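Local atomic coordinates of 1,3-alpha-isomaltosidase (Kribbella flavida DSM 17836, PDB entry 5X3I), a protein that hydrolyses the alpha-1,3-glucosidic linkages of the cyclic tetrasaccharide cyclobis-(1-6)-alpha-nigerosyl to give isomaltose, during intracellular breakdown of this starch-derived sugar. Residues T279-T282 with G283-E287; T399-T403 with G404-A408; E615-D619 with D620-P624; D710-S714 with G715-R719; S736-Q739 with P740-S743. The protein carries 1 engineered substitution. All blocks are in the same frame, centred on the assembly; numbering follows the deposited sequence.

Contact 1 (T279-T282 with G283-E287); sequences TVLT and GFLDE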
loop_
_atom_site.group_PDB
_atom_site.type_symbol
_atom_site.label_atom_id
_atom_site.label_comp_id
_atom_site.label_asym_id
_atom_site.label_seq_id
_atom_site.Cartn_x
_atom_site.Cartn_y
_atom_site.Cartn_z
ATOM N N THR A 279 3.877 -21.923 -11.366
ATOM C CA THR A 279 5.292 -22.263 -11.288
ATOM C C THR A 279 6.172 -21.015 -11.423
ATOM O O THR A 279 7.207 -20.910 -10.786
ATOM C CB THR A 279 5.683 -23.290 -12.363
ATOM O OG1 THR A 279 4.901 -24.475 -12.189
ATOM C CG2 THR A 279 7.157 -23.657 -12.255
ATOM N N VAL A 280 5.745 -20.071 -12.246
ATOM C CA VAL A 280 6.427 -18.783 -12.331
ATOM C C VAL A 280 6.390 -18.090 -10.968
ATOM O O VAL A 280 7.412 -17.625 -10.472
ATOM C CB VAL A 280 5.802 -17.876 -13.398
ATOM C CG1 VAL A 280 6.275 -16.441 -13.227
ATOM C CG2 VAL A 280 6.149 -18.382 -14.797
ATOM N N LEU A 281 5.215 -18.054 -10.354
ATOM C CA LEU A 281 5.080 -17.430 -9.044
ATOM C C LEU A 281 5.948 -18.138 -8.000
ATOM O O LEU A 281 6.574 -17.488 -7.169
ATOM C CB LEU A 281 3.615 -17.405 -8.614
ATOM C CG LEU A 281 3.276 -16.623 -7.341
ATOM C CD1 LEU A 281 3.969 -15.258 -7.330
ATOM C CD2 LEU A 281 1.771 -16.469 -7.234
ATOM N N THR A 282 6.017 -19.463 -8.075
ATOM C CA THR A 282 6.813 -20.235 -7.130
ATOM C C THR A 282 8.277 -19.815 -7.183
ATOM O O THR A 282 8.924 -19.657 -6.153
ATOM C CB THR A 282 6.709 -21.747 -7.402
ATOM O OG1 THR A 282 5.353 -22.174 -7.245
ATOM C CG2 THR A 282 7.599 -22.532 -6.457
ATOM N N GLY A 283 8.793 -19.636 -8.393
ATOM C CA GLY A 283 10.158 -19.176 -8.563
ATOM C C GLY A 283 10.392 -17.821 -7.913
ATOM O O GLY A 283 11.372 -17.633 -7.208
ATOM N N PHE A 284 9.489 -16.880 -8.162
ATOM C CA PHE A 284 9.539 -15.562 -7.529
ATOM C C PHE A 284 9.527 -15.690 -5.996
ATOM O O PHE A 284 10.403 -15.167 -5.319
ATOM C CB PHE A 284 8.366 -14.702 -8.014
ATOM C CG PHE A 284 8.370 -13.277 -7.499
ATOM C CD1 PHE A 284 9.518 -12.505 -7.537
ATOM C CD2 PHE A 284 7.205 -12.705 -7.012
ATOM C CE1 PHE A 284 9.507 -11.202 -7.090
ATOM C CE2 PHE A 284 7.189 -11.406 -6.559
ATOM C CZ PHE A 284 8.335 -10.653 -6.597
ATOM N N LEU A 285 8.554 -16.417 -5.458
ATOM C CA LEU A 285 8.374 -16.466 -4.003
ATOM C C LEU A 285 9.485 -17.263 -3.317
ATOM O O LEU A 285 9.896 -16.921 -2.214
ATOM C CB LEU A 285 6.996 -17.037 -3.649
ATOM C CG LEU A 285 5.775 -16.273 -4.187
ATOM C CD1 LEU A 285 4.469 -16.760 -3.553
ATOM C CD2 LEU A 285 5.931 -14.768 -4.029
ATOM N N ASP A 286 9.988 -18.309 -3.973
ATOM C CA ASP A 286 11.165 -19.022 -3.473
ATOM C C ASP A 286 12.324 -18.060 -3.267
ATOM O O ASP A 286 13.128 -18.217 -2.355
ATOM C CB ASP A 286 11.607 -20.133 -4.430
ATOM C CG ASP A 286 10.861 -21.434 -4.205
ATOM O OD1 ASP A 286 10.068 -21.501 -3.247
ATOM O OD2 ASP A 286 11.067 -22.383 -4.994
ATOM N N GLU A 287 12.424 -17.088 -4.162
ATOM C CA GLU A 287 13.465 -16.083 -4.077
ATOM C C GLU A 287 13.180 -14.972 -3.058
ATOM O O GLU A 287 14.048 -14.618 -2.279
ATOM C CB GLU A 287 13.676 -15.473 -5.471
ATOM C CG GLU A 287 14.770 -14.436 -5.570
ATOM C CD GLU A 287 14.904 -13.859 -6.985
ATOM O OE1 GLU A 287 15.135 -12.640 -7.092
ATOM O OE2 GLU A 287 14.763 -14.620 -7.974
#
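L281 and L285, one helical turn apart, pack their branched ends together on the buried side of an alpha-helix. Followed outward from the backbone, L285 first sets CB 3.6 Å from L281 O. Its CG comes 3.3 Å from the same oxygen, L281 O, and meets L281 CD1 at 3.8 Å. At the tip, L285 CD2 touches L281 CD1, while L285 CD1 turns to L281 CG, and the two side chains cross at a slant. L281 can supply this surface because its CG is anti to the backbone N (chi1 -172°), which sends the branch along the helix toward the following turn. The same CD1 also reaches the edge of the F284 ring, 4.1 Å from F284 CD2. Beneath the side chains, L285 N donates to L281 O at 2.8 Å in an i to i+4 helical bond. On another flank T282 and D286 run alongside each other, with T282 CG2 3.8 Å from D286 OD2; their polar ends are engaged elsewhere, T282 OG1 with D651 and D286 OD1 in a salt bridge with R290. Helix 277-288 directly follows strand 267-274, and F284 packs against Y273 of that strand and stacks on F226 of strand 223-230.

Contact 2 (T399-T403 with G404-A408); sequences TEFST and GQVAA. With SO4 (sulfate ion), chain D.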
loop_
_atom_site.group_PDB
_atom_site.type_symbol
_atom_site.label_atom_id
_atom_site.label_comp_id
_atom_site.label_asym_id
_atom_site.label_seq_id
_atom_site.Cartn_x
_atom_site.Cartn_y
_atom_site.Cartn_z
ATOM N N THR A 399 7.575 14.912 16.658
ATOM C CA THR A 399 8.521 15.878 17.202
ATOM C C THR A 399 7.913 17.199 17.686
ATOM O O THR A 399 8.620 18.044 18.211
ATOM C CB THR A 399 9.581 16.204 16.161
ATOM O OG1 THR A 399 8.936 16.640 14.962
ATOM C CG2 THR A 399 10.385 14.963 15.864
ATOM N N GLU A 400 6.609 17.375 17.508
ATOM C CA GLU A 400 5.981 18.670 17.751
ATOM C C GLU A 400 5.773 18.966 19.235
ATOM O O GLU A 400 5.362 20.060 19.599
ATOM C CB GLU A 400 4.646 18.759 17.011
ATOM C CG GLU A 400 3.543 17.946 17.646
ATOM C CD GLU A 400 2.502 17.488 16.646
ATOM O OE1 GLU A 400 2.867 16.748 15.709
ATOM O OE2 GLU A 400 1.323 17.869 16.799
ATOM N N PHE A 401 6.050 17.995 20.094
ATOM C CA PHE A 401 5.892 18.202 21.525
ATOM C C PHE A 401 7.229 18.397 22.210
ATOM O O PHE A 401 8.182 17.682 21.935
ATOM C CB PHE A 401 5.145 17.027 22.151
ATOM C CG PHE A 401 3.765 16.850 21.615
ATOM C CD1 PHE A 401 2.718 17.598 22.114
ATOM C CD2 PHE A 401 3.514 15.949 20.601
ATOM C CE1 PHE A 401 1.449 17.441 21.622
ATOM C CE2 PHE A 401 2.245 15.787 20.105
ATOM C CZ PHE A 401 1.210 16.534 20.615
ATOM N N SER A 402 7.293 19.388 23.092
ATOM C CA SER A 402 8.504 19.681 23.849
ATOM C C SER A 402 8.683 18.755 25.036
ATOM O O SER A 402 9.803 18.512 25.472
ATOM C CB SER A 402 8.489 21.129 24.346
ATOM O OG SER A 402 8.062 22.016 23.331
ATOM N N THR A 403 7.571 18.272 25.581
ATOM C CA THR A 403 7.600 17.498 26.816
ATOM C C THR A 403 6.882 16.161 26.713
ATOM O O THR A 403 6.283 15.845 25.697
ATOM C CB THR A 403 6.953 18.270 27.968
ATOM O OG1 THR A 403 5.615 18.621 27.598
ATOM C CG2 THR A 403 7.739 19.533 28.276
ATOM N N GLY A 404 6.920 15.405 27.804
ATOM C CA GLY A 404 6.229 14.133 27.891
ATOM C C GLY A 404 7.045 12.963 27.381
ATOM O O GLY A 404 8.189 13.121 26.961
ATOM N N GLN A 405 6.450 11.780 27.433
ATOM C CA GLN A 405 7.106 10.578 26.957
ATOM C C GLN A 405 7.481 10.675 25.487
ATOM O O GLN A 405 8.525 10.187 25.080
ATOM C CB GLN A 405 6.212 9.359 27.157
ATOM C CG GLN A 405 6.959 8.078 26.930
ATOM C CD GLN A 405 8.018 7.870 27.982
ATOM O OE1 GLN A 405 7.713 7.827 29.174
ATOM N NE2 GLN A 405 9.271 7.749 27.555
ATOM N N VAL A 406 6.617 11.304 24.697
ATOM C CA VAL A 406 6.843 11.393 23.270
ATOM C C VAL A 406 8.137 12.167 22.969
ATOM O O VAL A 406 8.884 11.789 22.071
ATOM C CB VAL A 406 5.629 12.036 22.545
ATOM C CG1 VAL A 406 5.395 13.479 23.008
ATOM C CG2 VAL A 406 5.798 11.950 21.037
ATOM N N ALA A 407 8.410 13.221 23.741
ATOM C CA ALA A 407 9.615 14.027 23.557
ATOM C C ALA A 407 10.845 13.302 24.080
ATOM O O ALA A 407 11.912 13.365 23.472
ATOM C CB ALA A 407 9.472 15.378 24.247
ATOM N N ALA A 408 10.689 12.614 25.205
ATOM C CA ALA A 408 11.781 11.829 25.752
ATOM C C ALA A 408 12.214 10.745 24.762
ATOM O O ALA A 408 13.396 10.508 24.593
ATOM C CB ALA A 408 11.384 11.207 27.075
HETATM S S SO4 D . 4.301 20.755 24.682
HETATM O O1 SO4 D . 4.957 19.463 24.843
HETATM O O2 SO4 D . 4.682 21.601 25.807
HETATM O O3 SO4 D . 4.710 21.375 23.425
HETATM O O4 SO4 D . 2.854 20.570 24.672
#
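F401 and V406 meet where the loop after a barrel strand turns into a helix, and their contact forms the compact half of this region. V406 CG1 approaches F401 CB to 3.7 Å and also lies near CG and CD2 of the ring, neither squarely over the face nor at the rim. The two side chains cross at about a right angle. The valine methyl is placed there by chi1 of 63°, which sets CG1 between its own backbone N and carbonyl carbon. Beside it, the CB of A407 packs against a row of loop carbonyls, 3.4 Å from S402 O and 3.5 Å from F401 O, while T403 O faces both A407 CB and V406 CG1. No hydrogen bond joins 399-403 to 404-408, so the fit is one of methyl groups against carbonyl oxygens and a phenyl ring.

The other side of the loop is more open and polar. A sulfate, probably from the crystallisation liquor, is held there by T403: its N donates to sulfate O1 at 3.0 Å, and its OG1 donates to the same oxygen at 3.0 Å. S402 adds weaker bonds from its N and OG. The anion also lies at the edge of the F401 ring, with E400 CG over one face near the rim. G404, with a phi of 87°, makes the bend into helix 404-415. Such a loop, leading from strand 388-393 into a helix, is a beta-alpha connection of the TIM-barrel domain of this family 31 glycoside hydrolase.

Contact 3 (E615-D619 with D620-P624); sequences ETTGD and DRVVP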
loop_
_atom_site.group_PDB
_atom_site.type_symbol
_atom_site.label_atom_id
_atom_site.label_comp_id
_atom_site.label_asym_id
_atom_site.label_seq_id
_atom_site.Cartn_x
_atom_site.Cartn_y
_atom_site.Cartn_z
ATOM N N GLU A 615 -29.687 2.856 8.615
ATOM C CA GLU A 615 -30.289 4.062 9.152
ATOM C C GLU A 615 -30.154 5.241 8.201
ATOM O O GLU A 615 -31.090 6.013 8.031
ATOM C CB GLU A 615 -29.671 4.425 10.501
ATOM C CG GLU A 615 -30.248 5.696 11.096
ATOM C CD GLU A 615 -29.769 5.967 12.509
ATOM O OE1 GLU A 615 -29.138 5.073 13.115
ATOM O OE2 GLU A 615 -30.025 7.080 13.018
ATOM N N THR A 616 -28.984 5.382 7.588
ATOM C CA THR A 616 -28.724 6.520 6.726
ATOM C C THR A 616 -29.576 6.422 5.476
ATOM O O THR A 616 -30.189 7.397 5.058
ATOM C CB THR A 616 -27.238 6.625 6.329
ATOM O OG1 THR A 616 -26.437 6.712 7.510
ATOM C CG2 THR A 616 -27.002 7.875 5.516
ATOM N N THR A 617 -29.608 5.232 4.892
ATOM C CA THR A 617 -30.327 4.996 3.651
ATOM C C THR A 617 -31.827 4.811 3.840
ATOM O O THR A 617 -32.602 5.013 2.909
ATOM C CB THR A 617 -29.783 3.764 2.930
ATOM O OG1 THR A 617 -29.995 2.604 3.744
ATOM C CG2 THR A 617 -28.297 3.932 2.641
ATOM N N GLY A 618 -32.234 4.424 5.044
ATOM C CA GLY A 618 -33.610 4.042 5.289
ATOM C C GLY A 618 -33.978 2.732 4.616
ATOM O O GLY A 618 -35.151 2.456 4.407
ATOM N N ASP A 619 -32.979 1.919 4.281
ATOM C CA ASP A 619 -33.209 0.660 3.574
ATOM C C ASP A 619 -33.225 -0.516 4.541
ATOM O O ASP A 619 -32.216 -0.823 5.172
ATOM C CB ASP A 619 -32.138 0.449 2.502
ATOM C CG ASP A 619 -32.545 -0.568 1.449
ATOM O OD1 ASP A 619 -33.037 -1.658 1.807
ATOM O OD2 ASP A 619 -32.368 -0.279 0.250
ATOM N N ASP A 620 -34.371 -1.184 4.641
ATOM C CA ASP A 620 -34.555 -2.228 5.638
ATOM C C ASP A 620 -34.073 -3.581 5.142
ATOM O O ASP A 620 -34.252 -4.579 5.812
ATOM C CB ASP A 620 -36.021 -2.307 6.092
ATOM C CG ASP A 620 -36.986 -2.551 4.950
ATOM O OD1 ASP A 620 -36.731 -3.432 4.105
ATOM O OD2 ASP A 620 -38.022 -1.856 4.905
ATOM N N ARG A 621 -33.507 -3.624 3.945
ATOM C CA ARG A 621 -32.823 -4.824 3.500
ATOM C C ARG A 621 -31.363 -4.902 3.949
ATOM O O ARG A 621 -30.776 -5.970 3.920
ATOM C CB ARG A 621 -32.863 -4.925 1.980
ATOM C CG ARG A 621 -34.243 -5.056 1.392
ATOM C CD ARG A 621 -34.171 -4.881 -0.111
ATOM N NE ARG A 621 -33.731 -3.543 -0.490
ATOM C CZ ARG A 621 -33.549 -3.147 -1.747
ATOM N NH1 ARG A 621 -33.764 -3.993 -2.748
ATOM N NH2 ARG A 621 -33.151 -1.911 -2.005
ATOM N N VAL A 622 -30.779 -3.783 4.366
ATOM C CA VAL A 622 -29.331 -3.745 4.591
ATOM C C VAL A 622 -28.861 -4.658 5.738
ATOM O O VAL A 622 -27.969 -5.480 5.556
ATOM C CB VAL A 622 -28.845 -2.310 4.853
ATOM C CG1 VAL A 622 -27.375 -2.313 5.248
ATOM C CG2 VAL A 622 -29.046 -1.454 3.601
ATOM N N VAL A 623 -29.466 -4.528 6.908
ATOM C CA VAL A 623 -29.075 -5.373 8.033
ATOM C C VAL A 623 -29.317 -6.864 7.754
ATOM O O VAL A 623 -28.381 -7.645 7.863
ATOM C CB VAL A 623 -29.782 -4.943 9.335
ATOM C CG1 VAL A 623 -29.654 -6.023 10.400
ATOM C CG2 VAL A 623 -29.210 -3.611 9.826
ATOM N N PRO A 624 -30.547 -7.263 7.357
ATOM C CA PRO A 624 -30.766 -8.700 7.152
ATOM C C PRO A 624 -29.890 -9.311 6.064
ATOM O O PRO A 624 -29.423 -10.431 6.215
ATOM C CB PRO A 624 -32.243 -8.779 6.746
ATOM C CG PRO A 624 -32.844 -7.530 7.224
ATOM C CD PRO A 624 -31.780 -6.498 7.105
HETATM O O HOH W 1 -31.778 -2.779 7.188
#
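A type I beta turn from D619 to V622 links two helices, and the D619 side chain caps the turn that leads into the second. D619 OD1 takes R621 N on its anti lone pair at 2.9 Å, while its syn lone pair receives R621 NE at 3.1 Å. D619 OD2 accepts from R621 NH2 at 2.9 Å, again through the syn lone pair. The arginine thus grips the carboxylate side-on with two nitrogens, the guanidinium and carboxylate planes only 6° apart, and three bonds hold the aspartate's rotation. A bend in the arginine chain at chi3 (-64°) folds the guanidinium back onto D619; the pairing probably stabilises the charged form of the aspartate. The backbone bond from V622 N to D619 O is weak at 3.4 Å, but a water also links D619 O to V623 N. Ahead of the turn, T617 OG1 accepts from D619 N at 3.1 Å, an ST turn, while bonding back to V613 O. G618 leaves the first helix with positive phi. V622 CG2 lies 3.8 Å from D619 CB, and its side chain continues inward onto V613 and A614 of helix 610-617 and onto A576 and Y579 of helix 576-586.

Contact 4 (D710-S714 with G715-R719); sequences DRVPS and GLVTR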
loop_
_atom_site.group_PDB
_atom_site.type_symbol
_atom_site.label_atom_id
_atom_site.label_comp_id
_atom_site.label_asym_id
_atom_site.label_seq_id
_atom_site.Cartn_x
_atom_site.Cartn_y
_atom_site.Cartn_z
ATOM N N ASP A 710 -28.282 -26.208 -9.000
ATOM C CA ASP A 710 -28.443 -26.756 -10.352
ATOM C C ASP A 710 -27.148 -26.768 -11.159
ATOM O O ASP A 710 -26.333 -25.855 -11.053
ATOM C CB ASP A 710 -29.492 -25.967 -11.135
ATOM C CG ASP A 710 -30.869 -26.076 -10.538
ATOM O OD1 ASP A 710 -31.149 -27.066 -9.833
ATOM O OD2 ASP A 710 -31.673 -25.163 -10.784
ATOM N N ARG A 711 -26.967 -27.810 -11.964
ATOM C CA ARG A 711 -25.865 -27.856 -12.916
ATOM C C ARG A 711 -25.987 -26.716 -13.903
ATOM O O ARG A 711 -27.083 -26.280 -14.232
ATOM C CB ARG A 711 -25.834 -29.181 -13.673
ATOM C CG ARG A 711 -25.435 -30.363 -12.830
ATOM C CD ARG A 711 -24.140 -30.969 -13.319
ATOM N NE ARG A 711 -23.701 -32.047 -12.441
ATOM C CZ ARG A 711 -22.603 -32.768 -12.633
ATOM N NH1 ARG A 711 -21.826 -32.530 -13.682
ATOM N NH2 ARG A 711 -22.281 -33.729 -11.775
ATOM N N VAL A 712 -24.849 -26.219 -14.356
ATOM C CA VAL A 712 -24.834 -25.164 -15.349
ATOM C C VAL A 712 -23.743 -25.467 -16.377
ATOM O O VAL A 712 -22.663 -25.935 -16.027
ATOM C CB VAL A 712 -24.618 -23.800 -14.664
ATOM C CG1 VAL A 712 -23.944 -22.829 -15.578
ATOM C CG2 VAL A 712 -25.943 -23.242 -14.169
ATOM N N PRO A 713 -24.023 -25.215 -17.661
ATOM C CA PRO A 713 -22.995 -25.540 -18.649
ATOM C C PRO A 713 -21.884 -24.501 -18.664
ATOM O O PRO A 713 -22.135 -23.340 -18.364
ATOM C CB PRO A 713 -23.772 -25.539 -19.967
ATOM C CG PRO A 713 -24.875 -24.574 -19.732
ATOM C CD PRO A 713 -25.261 -24.724 -18.287
ATOM N N SER A 714 -20.679 -24.915 -19.029
ATOM C CA SER A 714 -19.562 -23.986 -19.155
ATOM C C SER A 714 -19.840 -23.032 -20.306
ATOM O O SER A 714 -20.709 -23.298 -21.135
ATOM C CB SER A 714 -18.248 -24.729 -19.361
ATOM O OG SER A 714 -18.378 -25.737 -20.337
ATOM N N GLY A 715 -19.134 -21.908 -20.337
ATOM C CA GLY A 715 -19.473 -20.828 -21.245
ATOM C C GLY A 715 -20.175 -19.689 -20.534
ATOM O O GLY A 715 -20.122 -19.586 -19.311
ATOM N N LEU A 716 -20.785 -18.797 -21.299
ATOM C CA LEU A 716 -21.473 -17.652 -20.729
ATOM C C LEU A 716 -22.759 -18.077 -20.044
ATOM O O LEU A 716 -23.568 -18.802 -20.620
ATOM C CB LEU A 716 -21.778 -16.618 -21.807
ATOM C CG LEU A 716 -20.573 -15.980 -22.489
ATOM C CD1 LEU A 716 -21.026 -15.032 -23.588
ATOM C CD2 LEU A 716 -19.719 -15.248 -21.472
ATOM N N VAL A 717 -22.942 -17.626 -18.808
ATOM C CA VAL A 717 -24.147 -17.925 -18.051
ATOM C C VAL A 717 -24.735 -16.652 -17.493
ATOM O O VAL A 717 -24.031 -15.866 -16.869
ATOM C CB VAL A 717 -23.873 -18.875 -16.881
ATOM C CG1 VAL A 717 -25.190 -19.370 -16.288
ATOM C CG2 VAL A 717 -23.016 -20.023 -17.325
ATOM N N THR A 718 -26.028 -16.456 -17.699
ATOM C CA THR A 718 -26.707 -15.297 -17.154
ATOM C C THR A 718 -27.711 -15.732 -16.092
ATOM O O THR A 718 -28.445 -16.690 -16.291
ATOM C CB THR A 718 -27.419 -14.506 -18.261
ATOM O OG1 THR A 718 -26.446 -14.034 -19.196
ATOM C CG2 THR A 718 -28.165 -13.330 -17.682
ATOM N N ARG A 719 -27.718 -15.047 -14.954
ATOM C CA ARG A 719 -28.702 -15.323 -13.920
ATOM C C ARG A 719 -29.183 -14.024 -13.307
ATOM O O ARG A 719 -28.573 -12.978 -13.512
ATOM C CB ARG A 719 -28.127 -16.242 -12.841
ATOM C CG ARG A 719 -26.868 -15.735 -12.158
ATOM C CD ARG A 719 -26.674 -16.409 -10.808
ATOM N NE ARG A 719 -27.805 -16.112 -9.941
ATOM C CZ ARG A 719 -28.647 -17.014 -9.458
ATOM N NH1 ARG A 719 -29.649 -16.618 -8.698
ATOM N NH2 ARG A 719 -28.485 -18.302 -9.717
#
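V712 faces V717 across the bend that joins strand 711-712 to strand 715-720 in the C-terminal domain, and the two valines carry most of the contact. In sequence order, D710 and R711 approach along the exposed border of the domain without touching the 715-719 segment, R711 being salt-bridged to E702. V712 is the first residue to reach it. Its CG1 meets V717 CG2 at 3.4 Å, closer than usual for two methyl carbons, and lies 3.7 Å from V717 CG1, so one methyl fits against both branches of its partner. The two side chains point at each other, tip to tip. V717 CG1 stands anti to the backbone N (chi1 -169°), a setting that leaves both its methyls facing V712. P713 contributes its carbonyl rather than its ring: P713 O rests 3.6 Å from V717 CG2. S714 then leads into G715, where phi is 103° and the chain bends.

The two strands have different partners. V712 bonds through its backbone to W703, whereas G715, V717 and R719 pair with L698, T696 and W694 of strand 693-698. L698 also packs on both valines, and Y729 of strand 728-731 touches V717. With no hydrogen bond between 710-714 and 715-719, the link across the bend is apolar packing, close enough at the valine methyls to be tight, while the backbones of V712, G715, V717 and R719 bond to neighbouring strands.

Contact 5 (S736-Q739 with P740-S743); sequences SELQ and PVFS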
loop_
_atom_site.group_PDB
_atom_site.type_symbol
_atom_site.label_atom_id
_atom_site.label_comp_id
_atom_site.label_asym_id
_atom_site.label_seq_id
_atom_site.Cartn_x
_atom_site.Cartn_y
_atom_site.Cartn_z
ATOM N N SER A 736 -20.323 -31.522 -3.330
ATOM C CA SER A 736 -20.719 -32.303 -2.172
ATOM C C SER A 736 -20.140 -31.681 -0.899
ATOM O O SER A 736 -20.799 -31.650 0.128
ATOM C CB SER A 736 -20.263 -33.755 -2.320
ATOM O OG SER A 736 -20.535 -34.488 -1.140
ATOM N N GLU A 737 -18.921 -31.161 -0.982
ATOM C CA GLU A 737 -18.280 -30.545 0.174
ATOM C C GLU A 737 -18.805 -29.136 0.462
ATOM O O GLU A 737 -18.853 -28.729 1.612
ATOM C CB GLU A 737 -16.759 -30.498 -0.012
ATOM C CG GLU A 737 -16.131 -31.816 -0.424
ATOM C CD GLU A 737 -14.609 -31.797 -0.400
ATOM O OE1 GLU A 737 -14.011 -30.709 -0.279
ATOM O OE2 GLU A 737 -14.003 -32.881 -0.499
ATOM N N LEU A 738 -19.155 -28.379 -0.573
ATOM C CA LEU A 738 -19.563 -26.985 -0.372
ATOM C C LEU A 738 -21.048 -26.768 -0.118
ATOM O O LEU A 738 -21.447 -25.719 0.376
ATOM C CB LEU A 738 -19.166 -26.134 -1.587
ATOM C CG LEU A 738 -17.767 -25.513 -1.690
ATOM C CD1 LEU A 738 -17.414 -24.742 -0.421
ATOM C CD2 LEU A 738 -16.707 -26.544 -2.014
ATOM N N GLN A 739 -21.860 -27.766 -0.426
ATOM C CA GLN A 739 -23.306 -27.610 -0.341
ATOM C C GLN A 739 -23.823 -27.149 1.035
ATOM O O GLN A 739 -24.694 -26.287 1.087
ATOM C CB GLN A 739 -24.001 -28.916 -0.741
ATOM C CG GLN A 739 -25.495 -28.766 -0.953
ATOM C CD GLN A 739 -26.147 -30.036 -1.473
ATOM O OE1 GLN A 739 -25.562 -31.115 -1.424
ATOM N NE2 GLN A 739 -27.363 -29.908 -1.978
ATOM N N PRO A 740 -23.288 -27.706 2.144
ATOM C CA PRO A 740 -23.795 -27.244 3.442
ATOM C C PRO A 740 -23.591 -25.754 3.661
ATOM O O PRO A 740 -24.451 -25.110 4.252
ATOM C CB PRO A 740 -22.975 -28.047 4.448
ATOM C CG PRO A 740 -22.585 -29.267 3.720
ATOM C CD PRO A 740 -22.342 -28.820 2.310
ATOM N N VAL A 741 -22.473 -25.221 3.180
ATOM C CA VAL A 741 -22.177 -23.801 3.318
ATOM C C VAL A 741 -23.317 -22.960 2.776
ATOM O O VAL A 741 -23.675 -21.932 3.340
ATOM C CB VAL A 741 -20.876 -23.429 2.588
ATOM C CG1 VAL A 741 -20.675 -21.920 2.566
ATOM C CG2 VAL A 741 -19.702 -24.123 3.233
ATOM N N PHE A 742 -23.884 -23.411 1.670
ATOM C CA PHE A 742 -24.924 -22.667 0.990
ATOM C C PHE A 742 -26.345 -23.114 1.300
ATOM O O PHE A 742 -27.296 -22.566 0.753
ATOM C CB PHE A 742 -24.676 -22.741 -0.511
ATOM C CG PHE A 742 -23.376 -22.133 -0.920
ATOM C CD1 PHE A 742 -23.294 -20.789 -1.222
ATOM C CD2 PHE A 742 -22.227 -22.898 -0.971
ATOM C CE1 PHE A 742 -22.098 -20.229 -1.574
ATOM C CE2 PHE A 742 -21.033 -22.340 -1.327
ATOM C CZ PHE A 742 -20.969 -21.003 -1.627
ATOM N N SER A 743 -26.495 -24.114 2.160
ATOM C CA SER A 743 -27.810 -24.704 2.391
ATOM C C SER A 743 -28.737 -23.774 3.167
ATOM O O SER A 743 -28.370 -23.261 4.223
ATOM C CB SER A 743 -27.675 -26.035 3.130
ATOM O OG SER A 743 -27.104 -25.853 4.415
#
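The backbone from S736 to F742 follows a helical path that is kinked at P740, whose nitrogen has no hydrogen to give, and the bonds beyond it span three residues: V741 N to L738 O and F742 N to Q739 O, each 3.0 Å and weak. The proline ring occupies the space of the missing bond, with P740 CD 3.6 Å from E737 O and somewhat farther from the carbonyl of S736. L738 O, which takes the weak bond from V741 N, is also touched by the edge of the F742 ring, CD2 at 3.2 Å and CE2 farther along, with the oxygen near the ring plane. F742 CG is anti to its carbonyl carbon (chi1 -62°), which swings the ring back along the helix toward L738, whose CB lies 4.2 Å from F742 CE2. One face of the same ring is covered near its rim by V741 CG1, and V741 CG2 makes a looser contact with L738 CD1.

The C-terminal residue bonds back one turn. S743 OG donates to P740 O at 2.8 Å, and S743 N donates to the same oxygen at 3.1 Å, so two donors from one residue hold the terminal turn. E737, on the exposed side, has its carboxylate bridged to R734. L738, V741 and F742 instead face helix 622-650, meeting Y639, L636 and L632, and F742 stands edge-to-face with W707. This is a short amphipathic C-terminal helix, kinked by proline and laid with its apolar side against a long helix.

All five contacts are local, and none lies at an annotated active-site residue. Contacts 1 and 2 are partly buried, contact 1 with the larger buried share and helical bonding beneath leucines; contacts 3, 4 and 5 are at the surface. Contacts 2 and 3 both fall in the TIM-barrel domain, centres about 46 Å apart: one packs methyls on carbonyls and binds a sulfate, the other relies on a charged cap. Helix 622-650 begins in contact 3 and packs against the apolar side chains of contact 5. Contacts 4 and 5 are neighbours, nearest atoms about 8 Å apart, yet one is a valine pair across the bend between two strands and the other a proline-kinked helix end.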